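Local coordinates for epimerase domain-containing protein (Bacillus cereus HuA2-4, PDB 6ZLK) that interconverts UDP-glucuronic acid and UDP-galacturonic acid by epimerisation at C4 of the sugar, using bound NAD as cofactor, at residues A[105-108]-A[109-113]; A[184-188]-A[189-193]. All blocks are in the same frame, centred on the assembly; numbering follows the deposited sequence.

Contact 1: residues A[105-108]-A[109-113]; sequences VTQQ and LLEAC
E111 CG lies over one face of the Q107 amide, almost directly above NE2 (3.6 Å), one helical turn on. The amide and the E111 carboxylate are turned 46° apart, so neither lies flat on the other. Q107 reaches there because its CG stands anti to the backbone N (chi1 -173°) and the chain then bends at chi2. Two apolar pairs run alongside each other on the same helix. CG2 of T106 meets CD1 of L110 at 3.8 Å, whereas CG1 of V105 and CD1 of L109 are looser at 4.2 Å. T106 OG1 turns instead to H80 and to the carbonyl of N102. The backbone is regular alpha helix, with L110 N bonded to T106 O at 2.9 Å and E111 N to Q107 O at 2.9 Å. This segment belongs to the crossover helix between strands 77-80 and 120-126: its leucines pack on F121, and V105 touches NAD. The amide and carboxylate lie side by side without pairing, and each takes a partner from G92 of the second subunit, Q107 NE2 its O and E111 OE2 its N; OE2 also bonds to the hydroxyl of Y163. An amide N-H and a carboxylate oxygen together thus satisfy both backbone polar atoms of one residue, fixing this face of the helix against the neighbouring chain.

Contact 2: residues A[184-188]-A[189-193]; sequences QRPDM and AFHRL. With UGA (uridine-5'-diphosphate-glucuronic acid), chain F.
P186 lays its CA over the centre of the H191 ring, 3.4 Å from the centroid and 9° off the ring normal, a CH-pi contact made by a backbone carbon. The imidazole gets beneath it because H191 CG is anti to the backbone N (chi1 -173°), which folds the ring back along the incoming loop. There H191 ND1 donates to Q184 O at 2.9 Å, from above the carbonyl plane, while NE2 is bonded to the hydroxyl of Y314. Q184 runs extended to the first helical turn, where OE1 takes a weak bond from H191 N; NE2, bonded to the carbonyl O of V179, also donates to a water that F190 N shares and that donates to phosphate oxygen O2A. R185 to M188 form a type I turn, with M188 at the N-cap: its O accepts from R192 N at 3.1 Å, and its CE lies 3.4 Å from sugar C1'. R185 grips D187 side-on, NE to OD1 and NH2 to OD2, the latter nearly straight at 174°. With UDP-glucuronic acid, R185 NH2 bonds to O2' at 3.0 Å and NH1 to O3' at 3.2 Å; in the 4-epimer NH2 meets the carboxylate instead. NH1 also forms a salt bridge with NAD. A189 N donates to O2A at 3.1 Å, and R192 NE meets uracil O4 at 2.8 Å in the guanidinium plane. Sugar, phosphate and base are thus read by the turn and the first turn of the following helix, D187 steadying R185 and the helix N-terminus probably favouring the diphosphate's negative charge.

In the fold
Contacts 1 and 2 lie on opposite sides of the chain's centre, with centres 30 Å apart and nearest atoms about 15 Å apart, and they do not touch. What connects them is the cofactor: the side chain of V105 in contact 1 and that of R185 in contact 2 each come within about 3 Å of NAD. Only contact 2 reaches the UDP-sugar as well; in contact 1 the side chain of T106 is about 13 Å from the bound UDP-glucuronic acid. Residues 105-113 belong to a beta-alpha-beta unit of the nucleotide-binding sheet and meet the second subunit through Q107 and E111, whereas residues 184-193 follow strand 171-180 and line the substrate pocket, without touching another protein chain.

Contact 1: residues A[105-108]-A[109-113]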
loop_
_atom_site.group_PDB
_atom_site.type_symbol
_atom_site.label_atom_id
_atom_site.label_comp_id
_atom_site.label_asym_id
_atom_site.label_seq_id
_atom_site.Cartn_x
_atom_site.Cartn_y
_atom_site.Cartn_z
ATOM N N VAL A 105 -2.809 -5.126 -10.640
ATOM C CA VAL A 105 -2.447 -6.425 -11.253
ATOM C C VAL A 105 -2.406 -7.518 -10.181
ATOM O O VAL A 105 -2.880 -8.620 -10.399
ATOM C CB VAL A 105 -1.105 -6.279 -11.998
ATOM C CG1 VAL A 105 -0.427 -7.606 -12.220
ATOM C CG2 VAL A 105 -1.356 -5.617 -13.337
ATOM N N THR A 106 -1.821 -7.219 -9.045
ATOM C CA THR A 106 -1.675 -8.221 -7.982
ATOM C C THR A 106 -3.070 -8.597 -7.469
ATOM O O THR A 106 -3.352 -9.797 -7.313
ATOM C CB THR A 106 -0.772 -7.710 -6.861
ATOM O OG1 THR A 106 0.547 -7.466 -7.374
ATOM C CG2 THR A 106 -0.638 -8.691 -5.727
ATOM N N GLN A 107 -3.911 -7.608 -7.268
ATOM C CA GLN A 107 -5.287 -7.905 -6.802
ATOM C C GLN A 107 -5.987 -8.794 -7.837
ATOM O O GLN A 107 -6.688 -9.746 -7.434
ATOM C CB GLN A 107 -6.074 -6.638 -6.519
ATOM C CG GLN A 107 -7.427 -6.930 -5.885
ATOM C CD GLN A 107 -8.578 -6.751 -6.830
ATOM O OE1 GLN A 107 -8.394 -6.555 -8.021
ATOM N NE2 GLN A 107 -9.782 -6.870 -6.281
ATOM N N GLN A 108 -5.910 -8.466 -9.111
ATOM C CA GLN A 108 -6.638 -9.260 -10.119
ATOM C C GLN A 108 -6.122 -10.711 -10.149
ATOM O O GLN A 108 -6.935 -11.652 -10.304
ATOM C CB GLN A 108 -6.506 -8.624 -11.501
ATOM C CG GLN A 108 -7.265 -7.310 -11.636
ATOM C CD GLN A 108 -7.748 -7.110 -13.066
ATOM O OE1 GLN A 108 -7.330 -7.781 -14.005
ATOM N NE2 GLN A 108 -8.613 -6.133 -13.257
ATOM N N LEU A 109 -4.821 -10.901 -10.094
ATOM C CA LEU A 109 -4.247 -12.270 -10.044
ATOM C C LEU A 109 -4.771 -13.005 -8.816
ATOM O O LEU A 109 -5.214 -14.136 -8.967
ATOM C CB LEU A 109 -2.734 -12.228 -10.037
ATOM C CG LEU A 109 -2.104 -11.851 -11.362
ATOM C CD1 LEU A 109 -0.647 -11.624 -11.132
ATOM C CD2 LEU A 109 -2.296 -12.958 -12.412
ATOM N N LEU A 110 -4.738 -12.378 -7.645
ATOM C CA LEU A 110 -5.178 -13.083 -6.434
ATOM C C LEU A 110 -6.658 -13.403 -6.508
ATOM O O LEU A 110 -7.024 -14.500 -6.067
ATOM C CB LEU A 110 -4.886 -12.254 -5.208
ATOM C CG LEU A 110 -3.399 -12.104 -4.932
ATOM C CD1 LEU A 110 -3.182 -10.952 -3.991
ATOM C CD2 LEU A 110 -2.840 -13.413 -4.435
ATOM N N GLU A 111 -7.487 -12.478 -7.001
ATOM C CA GLU A 111 -8.945 -12.758 -7.157
ATOM C C GLU A 111 -9.111 -13.994 -8.044
ATOM O O GLU A 111 -9.958 -14.849 -7.763
ATOM C CB GLU A 111 -9.649 -11.551 -7.767
ATOM C CG GLU A 111 -9.955 -10.428 -6.787
ATOM C CD GLU A 111 -11.194 -10.656 -5.930
ATOM O OE1 GLU A 111 -12.074 -11.393 -6.381
ATOM O OE2 GLU A 111 -11.263 -10.078 -4.835
ATOM N N ALA A 112 -8.351 -14.085 -9.128
ATOM C CA ALA A 112 -8.511 -15.177 -10.105
ATOM C C ALA A 112 -8.079 -16.483 -9.452
ATOM O O ALA A 112 -8.615 -17.545 -9.770
ATOM C CB ALA A 112 -7.722 -14.863 -11.350
ATOM N N CYS A 113 -7.169 -16.412 -8.482
ATOM C CA CYS A 113 -6.618 -17.613 -7.817
ATOM C C CYS A 113 -7.571 -18.167 -6.744
ATOM O O CYS A 113 -7.364 -19.326 -6.307
ATOM C CB CYS A 113 -5.234 -17.334 -7.260
ATOM S SG CYS A 113 -4.022 -17.197 -8.601
#

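Contact 2: residues A[184-188]-A[189-193]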
loop_
_atom_site.group_PDB
_atom_site.type_symbol
_atom_site.label_atom_id
_atom_site.label_comp_id
_atom_site.label_asym_id
_atom_site.label_seq_id
_atom_site.Cartn_x
_atom_site.Cartn_y
_atom_site.Cartn_z
ATOM N N GLN A 184 20.774 -7.437 -16.811
ATOM C CA GLN A 184 20.280 -6.410 -15.864
ATOM C C GLN A 184 19.648 -5.234 -16.589
ATOM O O GLN A 184 20.075 -4.849 -17.657
ATOM C CB GLN A 184 21.388 -5.919 -14.968
ATOM C CG GLN A 184 20.894 -5.101 -13.815
ATOM C CD GLN A 184 21.964 -4.360 -13.058
ATOM O OE1 GLN A 184 22.916 -3.787 -13.612
ATOM N NE2 GLN A 184 21.846 -4.388 -11.745
ATOM N N ARG A 185 18.547 -4.732 -16.075
ATOM C CA ARG A 185 17.805 -3.641 -16.748
ATOM C C ARG A 185 18.759 -2.469 -17.015
ATOM O O ARG A 185 19.570 -2.104 -16.156
ATOM C CB ARG A 185 16.611 -3.160 -15.907
ATOM C CG ARG A 185 15.679 -4.226 -15.357
ATOM C CD ARG A 185 14.411 -3.537 -14.931
ATOM N NE ARG A 185 14.621 -2.376 -14.069
ATOM C CZ ARG A 185 14.692 -2.369 -12.724
ATOM N NH1 ARG A 185 14.492 -3.460 -12.005
ATOM N NH2 ARG A 185 14.871 -1.220 -12.089
ATOM N N PRO A 186 18.612 -1.744 -18.138
ATOM C CA PRO A 186 19.459 -0.583 -18.430
ATOM C C PRO A 186 19.327 0.635 -17.501
ATOM O O PRO A 186 20.194 1.526 -17.575
ATOM C CB PRO A 186 19.109 -0.161 -19.851
ATOM C CG PRO A 186 18.043 -1.070 -20.304
ATOM C CD PRO A 186 17.801 -2.167 -19.294
ATOM N N ASP A 187 18.297 0.684 -16.653
ATOM C CA ASP A 187 18.120 1.808 -15.700
ATOM C C ASP A 187 18.912 1.519 -14.424
ATOM O O ASP A 187 18.999 2.404 -13.605
ATOM C CB ASP A 187 16.643 2.104 -15.405
ATOM C CG ASP A 187 15.865 0.960 -14.772
ATOM O OD1 ASP A 187 15.915 -0.125 -15.304
ATOM O OD2 ASP A 187 15.223 1.180 -13.727
ATOM N N MET A 188 19.403 0.297 -14.234
ATOM C CA MET A 188 20.081 -0.034 -12.953
ATOM C C MET A 188 21.527 0.405 -12.950
ATOM O O MET A 188 22.130 0.694 -13.983
ATOM C CB MET A 188 19.926 -1.534 -12.690
ATOM C CG MET A 188 18.486 -1.868 -12.401
ATOM S SD MET A 188 18.319 -3.559 -11.738
ATOM C CE MET A 188 18.837 -3.387 -10.051
ATOM N N ALA A 189 22.098 0.552 -11.772
ATOM C CA ALA A 189 23.404 1.173 -11.596
ATOM C C ALA A 189 24.460 0.429 -12.396
ATOM O O ALA A 189 25.285 1.078 -13.094
ATOM C CB ALA A 189 23.802 1.195 -10.155
ATOM N N PHE A 190 24.593 -0.867 -12.234
ATOM C CA PHE A 190 25.770 -1.547 -12.809
ATOM C C PHE A 190 25.722 -1.445 -14.322
ATOM O O PHE A 190 26.783 -1.278 -14.935
ATOM C CB PHE A 190 25.883 -3.002 -12.351
ATOM C CG PHE A 190 26.193 -3.187 -10.882
ATOM C CD1 PHE A 190 26.307 -2.113 -10.013
ATOM C CD2 PHE A 190 26.335 -4.469 -10.390
ATOM C CE1 PHE A 190 26.542 -2.324 -8.669
ATOM C CE2 PHE A 190 26.587 -4.680 -9.048
ATOM C CZ PHE A 190 26.730 -3.597 -8.200
ATOM N N HIS A 191 24.561 -1.608 -14.911
ATOM C CA HIS A 191 24.371 -1.537 -16.376
ATOM C C HIS A 191 24.814 -0.142 -16.818
ATOM O O HIS A 191 25.671 -0.009 -17.721
ATOM C CB HIS A 191 22.940 -1.794 -16.733
ATOM C CG HIS A 191 22.686 -1.914 -18.201
ATOM N ND1 HIS A 191 21.976 -2.968 -18.686
ATOM C CD2 HIS A 191 22.981 -1.114 -19.257
ATOM C CE1 HIS A 191 21.881 -2.851 -20.015
ATOM N NE2 HIS A 191 22.522 -1.715 -20.375
ATOM N N ARG A 192 24.314 0.905 -16.156
ATOM C CA ARG A 192 24.698 2.300 -16.506
ATOM C C ARG A 192 26.192 2.504 -16.365
ATOM O O ARG A 192 26.792 3.124 -17.287
ATOM C CB ARG A 192 23.897 3.348 -15.708
ATOM C CG ARG A 192 22.421 3.360 -16.035
ATOM C CD ARG A 192 21.556 4.193 -15.090
ATOM N NE ARG A 192 22.154 5.512 -14.842
ATOM C CZ ARG A 192 21.997 6.552 -15.642
ATOM N NH1 ARG A 192 21.191 6.456 -16.690
ATOM N NH2 ARG A 192 22.652 7.684 -15.401
ATOM N N LEU A 193 26.767 2.157 -15.219
ATOM C CA LEU A 193 28.166 2.448 -14.889
ATOM C C LEU A 193 29.074 1.698 -15.844
ATOM O O LEU A 193 30.063 2.269 -16.259
ATOM C CB LEU A 193 28.446 2.052 -13.438
ATOM C CG LEU A 193 27.746 2.942 -12.425
ATOM C CD1 LEU A 193 27.915 2.349 -11.034
ATOM C CD2 LEU A 193 28.324 4.353 -12.438
HETATM C "C1'" UGA F . 17.052 -2.161 -7.437
HETATM C "C2'" UGA F . 15.988 -2.311 -8.514
HETATM O "O2'" UGA F . 16.116 -1.206 -9.401
HETATM C "C3'" UGA F . 14.587 -2.337 -7.951
HETATM O "O3'" UGA F . 13.711 -2.734 -9.008
HETATM C "C4'" UGA F . 14.460 -3.290 -6.774
HETATM O "O4'" UGA F . 13.162 -3.124 -6.188
HETATM C "C5'" UGA F . 15.554 -2.993 -5.735
HETATM O "O5'" UGA F . 16.836 -3.060 -6.365
HETATM C "C6'" UGA F . 15.602 -3.912 -4.503
HETATM O "O'P" UGA F . 14.578 -4.308 -3.995
HETATM O "O'Q" UGA F . 16.665 -4.184 -4.013
HETATM P PB UGA F . 18.369 -0.135 -6.407
HETATM O O1B UGA F . 18.880 -0.771 -5.186
HETATM O O2B UGA F . 18.042 1.316 -6.448
HETATM O O3B UGA F . 17.056 -0.806 -7.038
HETATM O O3A UGA F . 19.406 -0.508 -7.562
HETATM P PA UGA F . 20.329 0.275 -8.603
HETATM O O1A UGA F . 19.453 0.978 -9.544
HETATM O O2A UGA F . 21.319 -0.699 -9.091
HETATM O O5D UGA F . 21.050 1.372 -7.667
HETATM C C5D UGA F . 21.943 1.035 -6.623
HETATM C C4D UGA F . 22.617 2.294 -6.166
HETATM O O4D UGA F . 23.318 2.921 -7.268
HETATM C C3D UGA F . 21.673 3.362 -5.605
HETATM O O3D UGA F . 22.249 3.725 -4.347
HETATM C C2D UGA F . 21.715 4.501 -6.627
HETATM O O2D UGA F . 21.820 5.756 -5.976
HETATM C C1D UGA F . 23.066 4.309 -7.303
HETATM N N1 UGA F . 23.121 4.746 -8.706
HETATM C C6 UGA F . 22.238 4.276 -9.638
HETATM C C2 UGA F . 24.203 5.542 -9.054
HETATM O O2 UGA F . 25.003 5.993 -8.242
HETATM N N3 UGA F . 24.304 5.797 -10.384
HETATM C C4 UGA F . 23.459 5.365 -11.378
HETATM O O4 UGA F . 23.685 5.729 -12.529
HETATM C C5 UGA F . 22.347 4.562 -10.939
HETATM O O HOH W 1 23.138 -2.387 -10.028
HETATM O O HOH W 2 19.549 4.428 -17.839
#